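PDB 3WCZ: aldo-keto reductase AKR2E4, which reduces 3-dehydroecdysone with NADPH as hydride donor, cannot use NADH as cosubstrate, and may help to regulate molting in the silkworm. Local coordinates for residues Thr23-Ala28 and Lys259-Gln264; Asp35-Ala40 and Tyr58-Gln63; Asp91-Asp96 and Leu137-Gly142. All coordinates share one frame; numbering follows the deposited sequence.

Interaction 1 (Thr23-Ala28 and Lys259-Gln264). With NAP (NADP nicotinamide-adenine-dinucleotide phosphate), chain B.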
loop_
_atom_site.group_PDB
_atom_site.type_symbol
_atom_site.label_atom_id
_atom_site.label_comp_id
_atom_site.label_asym_id
_atom_site.label_seq_id
_atom_site.Cartn_x
_atom_site.Cartn_y
_atom_site.Cartn_z
ATOM N N THR A 23 -4.321 -5.787 3.283
ATOM C CA THR A 23 -5.462 -6.202 4.103
ATOM C C THR A 23 -6.713 -5.414 3.791
ATOM O O THR A 23 -7.683 -5.460 4.563
ATOM C CB THR A 23 -5.144 -6.143 5.608
ATOM O OG1 THR A 23 -4.968 -4.784 6.045
ATOM C CG2 THR A 23 -3.889 -6.964 5.955
ATOM N N GLY A 24 -6.745 -4.727 2.665
ATOM C CA GLY A 24 -7.996 -4.152 2.199
ATOM C C GLY A 24 -8.917 -5.268 1.749
ATOM O O GLY A 24 -8.472 -6.372 1.356
ATOM N N ARG A 25 -10.220 -4.990 1.781
ATOM C CA ARG A 25 -11.228 -6.010 1.558
ATOM C C ARG A 25 -11.985 -5.836 0.250
ATOM O O ARG A 25 -13.014 -6.498 0.046
ATOM C CB ARG A 25 -12.247 -5.975 2.692
ATOM C CG ARG A 25 -11.633 -6.030 4.072
ATOM C CD ARG A 25 -10.958 -7.337 4.262
ATOM N NE ARG A 25 -11.919 -8.432 4.409
ATOM C CZ ARG A 25 -11.714 -9.682 3.991
ATOM N NH1 ARG A 25 -10.569 -10.031 3.350
ATOM N NH2 ARG A 25 -12.678 -10.585 4.198
ATOM N N GLY A 26 -11.497 -4.981 -0.642
ATOM C CA GLY A 26 -12.169 -4.762 -1.913
ATOM C C GLY A 26 -12.398 -6.027 -2.733
ATOM O O GLY A 26 -13.379 -6.128 -3.469
ATOM N N THR A 27 -11.519 -7.015 -2.613
ATOM C CA THR A 27 -11.656 -8.232 -3.399
ATOM C C THR A 27 -12.317 -9.369 -2.623
ATOM O O THR A 27 -12.446 -10.476 -3.152
ATOM C CB THR A 27 -10.300 -8.714 -3.918
ATOM O OG1 THR A 27 -9.463 -9.120 -2.825
ATOM C CG2 THR A 27 -9.607 -7.632 -4.742
ATOM N N ALA A 28 -12.712 -9.103 -1.383
ATOM C CA ALA A 28 -13.241 -10.187 -0.552
ATOM C C ALA A 28 -14.560 -10.694 -1.135
ATOM O O ALA A 28 -15.419 -9.915 -1.529
ATOM C CB ALA A 28 -13.400 -9.731 0.890
ATOM N N LYS A 259 -2.504 -8.309 -1.896
ATOM C CA LYS A 259 -3.490 -8.850 -0.963
ATOM C C LYS A 259 -3.741 -10.330 -1.302
ATOM O O LYS A 259 -3.979 -10.708 -2.454
ATOM C CB LYS A 259 -4.817 -8.093 -1.034
ATOM C CG LYS A 259 -5.949 -8.724 -0.217
ATOM C CD LYS A 259 -6.757 -9.746 -1.008
ATOM C CE LYS A 259 -7.890 -10.322 -0.193
ATOM N NZ LYS A 259 -8.664 -11.348 -1.005
ATOM N N SER A 260 -3.685 -11.160 -0.276
ATOM C CA SER A 260 -4.181 -12.528 -0.403
ATOM C C SER A 260 -4.642 -12.980 0.947
ATOM O O SER A 260 -4.116 -12.564 1.979
ATOM C CB SER A 260 -3.091 -13.461 -0.913
ATOM O OG SER A 260 -3.573 -14.802 -1.082
ATOM N N THR A 261 -5.633 -13.865 0.926
ATOM C CA THR A 261 -6.023 -14.595 2.112
ATOM C C THR A 261 -5.816 -16.108 1.924
ATOM O O THR A 261 -6.314 -16.903 2.727
ATOM C CB THR A 261 -7.468 -14.304 2.524
ATOM O OG1 THR A 261 -8.330 -14.539 1.407
ATOM C CG2 THR A 261 -7.601 -12.869 2.998
ATOM N N ASN A 262 -5.050 -16.488 0.913
ATOM C CA ASN A 262 -4.764 -17.897 0.596
ATOM C C ASN A 262 -3.330 -18.223 0.985
ATOM O O ASN A 262 -2.415 -17.531 0.570
ATOM C CB ASN A 262 -4.957 -18.119 -0.920
ATOM C CG ASN A 262 -4.554 -19.526 -1.407
ATOM O OD1 ASN A 262 -3.416 -19.787 -1.733
ATOM N ND2 ASN A 262 -5.540 -20.412 -1.475
ATOM N N LYS A 263 -3.131 -19.292 1.754
ATOM C CA LYS A 263 -1.836 -19.592 2.322
ATOM C C LYS A 263 -0.755 -19.721 1.254
ATOM O O LYS A 263 0.340 -19.183 1.364
ATOM C CB LYS A 263 -1.901 -20.873 3.179
ATOM C CG LYS A 263 -0.657 -21.142 3.962
ATOM C CD LYS A 263 -0.793 -22.396 4.829
ATOM C CE LYS A 263 0.472 -22.576 5.660
ATOM N NZ LYS A 263 0.369 -23.788 6.530
ATOM N N GLN A 264 -1.087 -20.452 0.196
ATOM C CA GLN A 264 -0.142 -20.699 -0.860
ATOM C C GLN A 264 0.192 -19.431 -1.673
ATOM O O GLN A 264 1.350 -19.176 -1.981
ATOM C CB GLN A 264 -0.683 -21.811 -1.777
ATOM C CG GLN A 264 -0.848 -23.202 -1.100
ATOM C CD GLN A 264 -1.909 -23.290 0.037
ATOM O OE1 GLN A 264 -3.017 -22.722 -0.035
ATOM N NE2 GLN A 264 -1.557 -24.028 1.096
HETATM P PA NAP B . -4.643 -6.946 -5.224
HETATM O O1A NAP B . -3.557 -7.336 -4.310
HETATM O O2A NAP B . -4.456 -6.047 -6.346
HETATM O O5B NAP B . -5.481 -8.160 -5.733
HETATM C C5B NAP B . -5.960 -9.132 -4.853
HETATM C C4B NAP B . -6.666 -10.293 -5.535
HETATM O O4B NAP B . -5.697 -11.099 -6.234
HETATM C C3B NAP B . -7.441 -11.201 -4.660
HETATM O O3B NAP B . -8.596 -11.576 -5.371
HETATM C C2B NAP B . -6.532 -12.317 -4.456
HETATM O O2B NAP B . -7.169 -13.535 -4.126
HETATM C C1B NAP B . -5.810 -12.424 -5.773
HETATM N N9A NAP B . -4.462 -12.953 -5.740
HETATM C C8A NAP B . -3.526 -12.663 -4.813
HETATM N N7A NAP B . -2.364 -13.203 -5.118
HETATM C C5A NAP B . -2.529 -13.889 -6.293
HETATM C C6A NAP B . -1.670 -14.648 -7.094
HETATM N N6A NAP B . -0.330 -14.904 -6.788
HETATM N N1A NAP B . -2.202 -15.182 -8.208
HETATM C C2A NAP B . -3.477 -14.974 -8.534
HETATM N N3A NAP B . -4.328 -14.240 -7.797
HETATM C C4A NAP B . -3.842 -13.685 -6.676
HETATM O O3 NAP B . -5.795 -6.317 -4.274
HETATM P PN NAP B . -6.204 -4.915 -3.636
HETATM O O1N NAP B . -6.833 -5.262 -2.337
HETATM O O2N NAP B . -6.992 -4.164 -4.650
HETATM O O5D NAP B . -4.862 -4.096 -3.405
HETATM C C5D NAP B . -3.875 -4.567 -2.549
HETATM C C4D NAP B . -3.719 -3.798 -1.231
HETATM O O4D NAP B . -3.316 -2.460 -1.459
HETATM C C3D NAP B . -4.977 -3.650 -0.436
HETATM O O3D NAP B . -5.389 -4.859 0.168
HETATM C C2D NAP B . -4.622 -2.584 0.475
HETATM O O2D NAP B . -3.757 -3.046 1.474
HETATM C C1D NAP B . -3.916 -1.627 -0.460
HETATM N N1N NAP B . -4.707 -0.590 -1.133
HETATM C C2N NAP B . -4.594 0.697 -0.755
HETATM C C3N NAP B . -5.321 1.668 -1.396
HETATM C C7N NAP B . -5.102 3.065 -0.953
HETATM O O7N NAP B . -4.057 3.430 -0.363
HETATM N N7N NAP B . -6.027 3.965 -1.347
HETATM C C4N NAP B . -6.248 1.340 -2.403
HETATM C C5N NAP B . -6.349 0.001 -2.804
HETATM C C6N NAP B . -5.557 -0.926 -2.140
HETATM P P2B NAP B . -6.789 -14.379 -2.818
HETATM O O1X NAP B . -7.792 -15.548 -2.850
HETATM O O2X NAP B . -5.418 -14.873 -2.981
HETATM O O3X NAP B . -6.982 -13.472 -1.628
#
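Lys259 NZ meets Thr27 OG1 at 3.0 Å while also bonding the cofactor, at 2.8 Å from NAP O3X of the 2'-phosphate, and this shared ammonium supplies the one hydrogen bond between residues 23-28 and 259-264. The side chains of Lys259 and Thr27 run antiparallel alongside one another. CG of the lysine lies anti to the backbone N, and a single bend at chi2 (-89°) brings CD up against Thr27 OG1; beyond it the chain runs extended, with CE in contact with the same hydroxyl.

Several donors hold the phosphate. Thr261 N donates to NAP O3X at 2.9 Å, giving that oxygen a second bond, and Ser260 OG donates to NAP O2X at 2.6 Å. Ser260 OG in turn accepts from Asn262 N, 3.0 Å away at an angle of 164°, which closes an ST turn and probably helps to orient the hydroxyl toward the phosphate. In this aldo-keto reductase TIM barrel, the loops after strands 21-22 and 255-256, the first and last of the parallel strands, thus converge on the cofactor. The grip on the 2'-phosphate is consistent with the lack of activity with NADH.

Further along the dinucleotide, Lys259 N makes a nearly straight bond (173°) of 2.8 Å to the diphosphate oxygen NAP O1A, and Gly24 N reaches NAP O3D at 2.8 Å. A beta carbon at Gly24 would crowd that ribose oxygen.

Arg25 crosses Thr261 at about a right angle, its NH1 in loose contact with the CG2 methyl. The strongest partner of its guanidinium is Glu36, through a salt bridge, while Ala28 CB sits 3.4 Å above the centre of one guanidinium face, within the type I turn from Arg25 to Ala28.

Interaction 2 (Asp35-Ala40 and Tyr58-Gln63). With NAP (NADP nicotinamide-adenine-dinucleotide phosphate), chain B.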
loop_
_atom_site.group_PDB
_atom_site.type_symbol
_atom_site.label_atom_id
_atom_site.label_comp_id
_atom_site.label_asym_id
_atom_site.label_seq_id
_atom_site.Cartn_x
_atom_site.Cartn_y
_atom_site.Cartn_z
ATOM N N ASP A 35 -12.382 -12.702 9.668
ATOM C CA ASP A 35 -11.355 -13.429 10.408
ATOM C C ASP A 35 -10.262 -13.933 9.481
ATOM O O ASP A 35 -9.135 -14.199 9.929
ATOM C CB ASP A 35 -11.979 -14.598 11.182
ATOM C CG ASP A 35 -10.996 -15.268 12.131
ATOM O OD1 ASP A 35 -10.447 -14.564 13.012
ATOM O OD2 ASP A 35 -10.770 -16.487 11.994
ATOM N N GLU A 36 -10.564 -14.083 8.192
ATOM C CA GLU A 36 -9.517 -14.514 7.265
ATOM C C GLU A 36 -8.356 -13.522 7.200
ATOM O O GLU A 36 -7.260 -13.898 6.806
ATOM C CB GLU A 36 -10.073 -14.723 5.858
ATOM C CG GLU A 36 -10.464 -13.413 5.155
ATOM C CD GLU A 36 -10.806 -13.605 3.684
ATOM O OE1 GLU A 36 -10.711 -14.761 3.192
ATOM O OE2 GLU A 36 -11.178 -12.597 3.029
ATOM N N VAL A 37 -8.578 -12.278 7.582
ATOM C CA VAL A 37 -7.502 -11.299 7.607
ATOM C C VAL A 37 -6.538 -11.617 8.741
ATOM O O VAL A 37 -5.333 -11.511 8.569
ATOM C CB VAL A 37 -8.077 -9.869 7.747
ATOM C CG1 VAL A 37 -6.964 -8.861 7.967
ATOM C CG2 VAL A 37 -8.912 -9.498 6.511
ATOM N N ARG A 38 -7.038 -11.992 9.915
ATOM C CA ARG A 38 -6.186 -12.410 11.012
ATOM C C ARG A 38 -5.334 -13.586 10.568
ATOM O O ARG A 38 -4.104 -13.591 10.726
ATOM C CB ARG A 38 -7.024 -12.801 12.242
ATOM C CG ARG A 38 -6.217 -13.455 13.345
ATOM C CD ARG A 38 -7.103 -14.216 14.370
ATOM N NE ARG A 38 -7.836 -15.279 13.686
ATOM C CZ ARG A 38 -7.273 -16.390 13.247
ATOM N NH1 ARG A 38 -6.003 -16.657 13.498
ATOM N NH2 ARG A 38 -7.995 -17.252 12.556
ATOM N N GLN A 39 -5.970 -14.578 9.949
ATOM C CA GLN A 39 -5.240 -15.753 9.493
ATOM C C GLN A 39 -4.215 -15.398 8.418
ATOM O O GLN A 39 -3.103 -15.931 8.422
ATOM C CB GLN A 39 -6.240 -16.792 8.968
ATOM C CG GLN A 39 -5.602 -18.137 8.611
ATOM C CD GLN A 39 -4.976 -18.803 9.824
ATOM O OE1 GLN A 39 -5.663 -19.062 10.816
ATOM N NE2 GLN A 39 -3.668 -19.034 9.785
ATOM N N ALA A 40 -4.584 -14.504 7.498
ATOM C CA ALA A 40 -3.670 -14.101 6.427
ATOM C C ALA A 40 -2.433 -13.403 6.988
ATOM O O ALA A 40 -1.323 -13.640 6.537
ATOM C CB ALA A 40 -4.374 -13.182 5.471
ATOM N N TYR A 58 -10.607 0.203 6.580
ATOM C CA TYR A 58 -10.852 -1.192 6.263
ATOM C C TYR A 58 -11.631 -1.920 7.345
ATOM O O TYR A 58 -12.137 -3.010 7.108
ATOM C CB TYR A 58 -9.546 -1.965 5.998
ATOM C CG TYR A 58 -8.648 -1.388 4.942
ATOM C CD1 TYR A 58 -9.122 -0.519 3.999
ATOM C CD2 TYR A 58 -7.312 -1.796 4.847
ATOM C CE1 TYR A 58 -8.279 0.008 3.028
ATOM C CE2 TYR A 58 -6.464 -1.281 3.894
ATOM C CZ TYR A 58 -6.938 -0.375 2.986
ATOM O OH TYR A 58 -6.081 0.157 2.040
ATOM N N GLN A 59 -11.690 -1.326 8.520
ATOM C CA GLN A 59 -12.412 -1.870 9.667
ATOM C C GLN A 59 -11.901 -3.250 10.040
ATOM O O GLN A 59 -12.631 -4.082 10.587
ATOM C CB GLN A 59 -13.935 -1.916 9.423
ATOM C CG GLN A 59 -14.557 -0.575 9.083
ATOM C CD GLN A 59 -14.320 0.511 10.128
ATOM O OE1 GLN A 59 -14.225 1.688 9.772
ATOM N NE2 GLN A 59 -14.239 0.144 11.415
ATOM N N ASP A 60 -10.625 -3.501 9.772
ATOM C CA ASP A 60 -10.013 -4.795 10.112
ATOM C C ASP A 60 -8.705 -4.654 10.861
ATOM O O ASP A 60 -7.952 -5.614 10.955
ATOM C CB ASP A 60 -9.876 -5.751 8.896
ATOM C CG ASP A 60 -8.934 -5.254 7.817
ATOM O OD1 ASP A 60 -8.194 -4.263 7.994
ATOM O OD2 ASP A 60 -8.916 -5.949 6.759
ATOM N N GLU A 61 -8.431 -3.485 11.432
ATOM C CA GLU A 61 -7.244 -3.339 12.265
ATOM C C GLU A 61 -7.254 -4.312 13.434
ATOM O O GLU A 61 -6.195 -4.787 13.875
ATOM C CB GLU A 61 -7.057 -1.887 12.746
ATOM C CG GLU A 61 -6.549 -0.940 11.651
ATOM C CD GLU A 61 -6.711 0.516 12.001
ATOM O OE1 GLU A 61 -7.747 0.857 12.606
ATOM O OE2 GLU A 61 -5.809 1.303 11.653
ATOM N N GLU A 62 -8.454 -4.612 13.947
ATOM C CA GLU A 62 -8.537 -5.555 15.045
ATOM C C GLU A 62 -8.012 -6.930 14.620
ATOM O O GLU A 62 -7.247 -7.569 15.362
ATOM C CB GLU A 62 -9.992 -5.654 15.528
ATOM C CG GLU A 62 -10.284 -6.769 16.529
ATOM C CD GLU A 62 -11.751 -6.788 16.974
ATOM O OE1 GLU A 62 -12.530 -5.909 16.535
ATOM O OE2 GLU A 62 -12.120 -7.669 17.777
ATOM N N GLN A 63 -8.401 -7.385 13.433
ATOM C CA GLN A 63 -7.956 -8.674 12.911
ATOM C C GLN A 63 -6.444 -8.659 12.644
ATOM O O GLN A 63 -5.737 -9.622 12.940
ATOM C CB GLN A 63 -8.683 -9.026 11.624
ATOM C CG GLN A 63 -10.099 -9.533 11.817
ATOM C CD GLN A 63 -11.027 -8.504 12.424
ATOM O OE1 GLN A 63 -11.013 -7.332 12.065
ATOM N NE2 GLN A 63 -11.848 -8.946 13.379
HETATM P PA NAP B . -4.643 -6.946 -5.224
HETATM O O1A NAP B . -3.557 -7.336 -4.310
HETATM O O2A NAP B . -4.456 -6.047 -6.346
HETATM O O5B NAP B . -5.481 -8.160 -5.733
HETATM C C5B NAP B . -5.960 -9.132 -4.853
HETATM C C4B NAP B . -6.666 -10.293 -5.535
HETATM O O4B NAP B . -5.697 -11.099 -6.234
HETATM C C3B NAP B . -7.441 -11.201 -4.660
HETATM O O3B NAP B . -8.596 -11.576 -5.371
HETATM C C2B NAP B . -6.532 -12.317 -4.456
HETATM O O2B NAP B . -7.169 -13.535 -4.126
HETATM C C1B NAP B . -5.810 -12.424 -5.773
HETATM N N9A NAP B . -4.462 -12.953 -5.740
HETATM C C8A NAP B . -3.526 -12.663 -4.813
HETATM N N7A NAP B . -2.364 -13.203 -5.118
HETATM C C5A NAP B . -2.529 -13.889 -6.293
HETATM C C6A NAP B . -1.670 -14.648 -7.094
HETATM N N6A NAP B . -0.330 -14.904 -6.788
HETATM N N1A NAP B . -2.202 -15.182 -8.208
HETATM C C2A NAP B . -3.477 -14.974 -8.534
HETATM N N3A NAP B . -4.328 -14.240 -7.797
HETATM C C4A NAP B . -3.842 -13.685 -6.676
HETATM O O3 NAP B . -5.795 -6.317 -4.274
HETATM P PN NAP B . -6.204 -4.915 -3.636
HETATM O O1N NAP B . -6.833 -5.262 -2.337
HETATM O O2N NAP B . -6.992 -4.164 -4.650
HETATM O O5D NAP B . -4.862 -4.096 -3.405
HETATM C C5D NAP B . -3.875 -4.567 -2.549
HETATM C C4D NAP B . -3.719 -3.798 -1.231
HETATM O O4D NAP B . -3.316 -2.460 -1.459
HETATM C C3D NAP B . -4.977 -3.650 -0.436
HETATM O O3D NAP B . -5.389 -4.859 0.168
HETATM C C2D NAP B . -4.622 -2.584 0.475
HETATM O O2D NAP B . -3.757 -3.046 1.474
HETATM C C1D NAP B . -3.916 -1.627 -0.460
HETATM N N1N NAP B . -4.707 -0.590 -1.133
HETATM C C2N NAP B . -4.594 0.697 -0.755
HETATM C C3N NAP B . -5.321 1.668 -1.396
HETATM C C7N NAP B . -5.102 3.065 -0.953
HETATM O O7N NAP B . -4.057 3.430 -0.363
HETATM N N7N NAP B . -6.027 3.965 -1.347
HETATM C C4N NAP B . -6.248 1.340 -2.403
HETATM C C5N NAP B . -6.349 0.001 -2.804
HETATM C C6N NAP B . -5.557 -0.926 -2.140
HETATM P P2B NAP B . -6.789 -14.379 -2.818
HETATM O O1X NAP B . -7.792 -15.548 -2.850
HETATM O O2X NAP B . -5.418 -14.873 -2.981
HETATM O O3X NAP B . -6.982 -13.472 -1.628
HETATM O O HOH W 1 -11.105 -12.079 13.789
#
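Val37 carries the van der Waals packing, crossing both Asp60 and Gln63 at about a right angle. Its CB lies 4.0 Å from Gln63 CB, and both methyls rest against one carboxylate oxygen, with CG2 3.6 Å from Asp60 OD2 and CG1 only slightly farther. Beside it the backbones come close enough for a CA-H...O contact, Arg38 CA to Gln63 O, at 3.4 Å with an angle of 134° at the hydrogen.

These segments open two neighbouring helices of the TIM barrel, 35-46 and 61-73, which follow strands 21-22 and 51-53. Just before the second helix stands Tyr58, probably the proton donor; its OH is 3.2 Å from NAP C2N of the nicotinamide ring and is hydrogen-bonded to Lys87.

The charged interactions centre on Arg38. In a two-pronged salt bridge it presents NE to Asp35 OD1 at 2.8 Å and NH2 to Asp35 OD2 at 2.9 Å, with both oxygens close to the guanidinium plane. A bend at chi3 (61°) brings NE round to the carboxylate, and NH1 forms a salt bridge with Glu70 of helix 61-73. An alanine here would probably leave the carboxylates of Asp35 and Glu70 without their shared cation and Asp35 freer to turn.

Polar bridging across the contact runs through one water, which donates to Asp35 OD1 at 2.7 Å and accepts from Gln63 NE2.

Interaction 3 (Asp91-Asp96 and Leu137-Gly142)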
loop_
_atom_site.group_PDB
_atom_site.type_symbol
_atom_site.label_atom_id
_atom_site.label_comp_id
_atom_site.label_asym_id
_atom_site.label_seq_id
_atom_site.Cartn_x
_atom_site.Cartn_y
_atom_site.Cartn_z
ATOM N N ASP A 91 -12.116 11.692 7.259
ATOM C CA ASP A 91 -12.894 12.497 8.218
ATOM C C ASP A 91 -12.090 12.916 9.440
ATOM O O ASP A 91 -12.635 13.447 10.405
ATOM C CB ASP A 91 -14.189 11.785 8.644
ATOM C CG ASP A 91 -13.954 10.492 9.398
ATOM O OD1 ASP A 91 -12.855 9.912 9.347
ATOM O OD2 ASP A 91 -14.927 10.017 10.043
ATOM N N LYS A 92 -10.781 12.699 9.400
ATOM C CA LYS A 92 -9.901 13.021 10.509
ATOM C C LYS A 92 -8.765 13.943 10.080
ATOM O O LYS A 92 -7.626 13.824 10.569
ATOM C CB LYS A 92 -9.304 11.762 11.158
ATOM C CG LYS A 92 -10.341 10.754 11.686
ATOM C CD LYS A 92 -11.229 11.299 12.783
ATOM C CE LYS A 92 -12.208 10.220 13.239
ATOM N NZ LYS A 92 -13.040 10.664 14.345
ATOM N N HIS A 93 -9.061 14.890 9.193
ATOM C CA HIS A 93 -8.018 15.723 8.618
ATOM C C HIS A 93 -7.662 16.990 9.393
ATOM O O HIS A 93 -6.646 17.621 9.106
ATOM C CB HIS A 93 -8.337 16.049 7.161
ATOM C CG HIS A 93 -7.931 14.970 6.206
ATOM N ND1 HIS A 93 -7.498 15.255 4.936
ATOM C CD2 HIS A 93 -7.848 13.625 6.342
ATOM C CE1 HIS A 93 -7.187 14.125 4.312
ATOM N NE2 HIS A 93 -7.409 13.120 5.141
ATOM N N ALA A 94 -8.496 17.426 10.336
ATOM C CA ALA A 94 -8.090 18.605 11.100
ATOM C C ALA A 94 -6.839 18.277 11.892
ATOM O O ALA A 94 -6.671 17.157 12.350
ATOM C CB ALA A 94 -9.217 19.061 12.005
ATOM N N ARG A 95 -5.974 19.261 12.100
ATOM C CA ARG A 95 -4.703 18.993 12.757
ATOM C C ARG A 95 -4.877 18.187 14.046
ATOM O O ARG A 95 -4.195 17.196 14.271
ATOM C CB ARG A 95 -3.933 20.302 13.017
ATOM C CG ARG A 95 -2.633 20.125 13.814
ATOM C CD ARG A 95 -2.791 20.413 15.305
ATOM N NE ARG A 95 -3.442 21.702 15.557
ATOM C CZ ARG A 95 -2.815 22.874 15.569
ATOM N NH1 ARG A 95 -1.504 22.944 15.352
ATOM N NH2 ARG A 95 -3.508 23.980 15.802
ATOM N N ASP A 96 -5.787 18.643 14.895
ATOM C CA ASP A 96 -5.988 18.065 16.225
ATOM C C ASP A 96 -6.613 16.690 16.224
ATOM O O ASP A 96 -6.635 16.048 17.255
ATOM C CB ASP A 96 -6.855 19.002 17.057
ATOM C CG ASP A 96 -6.244 20.373 17.201
ATOM O OD1 ASP A 96 -6.114 21.054 16.170
ATOM O OD2 ASP A 96 -5.928 20.752 18.355
ATOM N N LEU A 137 -2.119 20.305 4.012
ATOM C CA LEU A 137 -0.939 20.809 4.729
ATOM C C LEU A 137 -1.194 20.869 6.227
ATOM O O LEU A 137 -0.284 20.672 7.037
ATOM C CB LEU A 137 -0.508 22.189 4.235
ATOM C CG LEU A 137 -0.008 22.306 2.816
ATOM C CD1 LEU A 137 0.343 23.752 2.590
ATOM C CD2 LEU A 137 1.195 21.409 2.570
ATOM N N GLU A 138 -2.421 21.174 6.612
ATOM C CA GLU A 138 -2.780 21.150 8.015
ATOM C C GLU A 138 -2.740 19.728 8.579
ATOM O O GLU A 138 -2.227 19.472 9.668
ATOM C CB GLU A 138 -4.151 21.767 8.236
ATOM C CG GLU A 138 -4.560 21.609 9.656
ATOM C CD GLU A 138 -5.848 22.303 10.015
ATOM O OE1 GLU A 138 -6.064 23.420 9.483
ATOM O OE2 GLU A 138 -6.617 21.755 10.842
ATOM N N THR A 139 -3.289 18.791 7.814
ATOM C CA THR A 139 -3.299 17.405 8.230
ATOM C C THR A 139 -1.848 16.947 8.429
ATOM O O THR A 139 -1.518 16.219 9.368
ATOM C CB THR A 139 -3.985 16.565 7.143
ATOM O OG1 THR A 139 -5.221 17.190 6.772
ATOM C CG2 THR A 139 -4.242 15.140 7.602
ATOM N N TRP A 140 -0.979 17.381 7.515
ATOM C CA TRP A 140 0.427 16.988 7.557
ATOM C C TRP A 140 1.089 17.520 8.821
ATOM O O TRP A 140 1.984 16.854 9.375
ATOM C CB TRP A 140 1.156 17.453 6.292
ATOM C CG TRP A 140 2.535 16.894 6.170
ATOM C CD1 TRP A 140 3.705 17.582 6.270
ATOM C CD2 TRP A 140 2.889 15.531 5.968
ATOM N NE1 TRP A 140 4.768 16.725 6.135
ATOM C CE2 TRP A 140 4.288 15.459 5.923
ATOM C CE3 TRP A 140 2.146 14.349 5.820
ATOM C CZ2 TRP A 140 4.969 14.256 5.740
ATOM C CZ3 TRP A 140 2.822 13.171 5.649
ATOM C CH2 TRP A 140 4.206 13.128 5.608
ATOM N N GLN A 141 0.683 18.685 9.308
ATOM C CA GLN A 141 1.227 19.118 10.560
ATOM C C GLN A 141 0.842 18.189 11.713
ATOM O O GLN A 141 1.665 17.902 12.580
ATOM C CB GLN A 141 0.799 20.517 10.847
ATOM C CG GLN A 141 1.439 20.941 12.061
ATOM C CD GLN A 141 1.168 22.336 12.327
ATOM O OE1 GLN A 141 0.699 23.075 11.453
ATOM N NE2 GLN A 141 1.466 22.742 13.543
ATOM N N GLY A 142 -0.375 17.645 11.690
ATOM C CA GLY A 142 -0.762 16.640 12.659
ATOM C C GLY A 142 0.096 15.382 12.506
ATOM O O GLY A 142 0.412 14.734 13.492
#
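Arg95 N donates at 2.9 Å and 166° to Glu138 OE2, which accepts through its anti lone pair, and Thr139 OG1 donates to His93 O at 2.8 Å, in the carbonyl plane and on a lone pair. Two consecutive residues of helix 136-148 thereby bind the chain that leads into helix 95-109; these outer helices of the TIM barrel follow strands 83-88 and 114-119. Glu138 reaches over with an extended chain, and its OE2 also touches Ala94 CA at 3.5 Å, while its CG packs on Arg95 CB at 3.7 Å.

Outward from this pair, the Arg95 side chain is deposited in two conformers. In one of them NE forms a salt bridge with Asp96 OD1 and the chain runs beside Gln141 in the same direction; Gln141 too has a second conformer, and both details are therefore doubtful.

The backbones come nearest at Gly142, whose CA is 3.8 Å from Arg95 O. A beta carbon on Gly142 would point at the other segment and clash with that carbonyl, so the close approach probably depends on glycine.

Toward the barrel, His93 and Thr139 both touch Ile119 of strand 114-119. A chi1 of -48° sets Thr139 OG1 anti to its own carbonyl carbon, where it makes its bond to His93 O. The CG2 methyl, anti to the backbone N, forms a CH-pi contact over one face of the imidazole, 17° off the ring normal, with Thr139 CG2 4.1 Å from the His93 ring centroid.

Overall arrangement
Interactions 1 and 2 adjoin, their centres about 10 Å apart, and both touch the cofactor; a probable hydrogen bond from Thr261 to Glu36 helps to join them, and interaction 2 is nested in sequence within the loop closed by interaction 1. Interaction 3 lies on the opposite side of the chain's centre from interaction 1, about 30 Å away between centres. All three are partly buried, but 3 lies farthest from the chain's centre and alone includes an exposed touching residue, Arg95. Both 2 and 3 join outer helices near their starts, but 2 relies on aliphatic packing and a water bridge, whereas 3 uses direct side-chain-to-backbone bonds. Interaction 1 joins loops chiefly through polar groups shared with the dinucleotide.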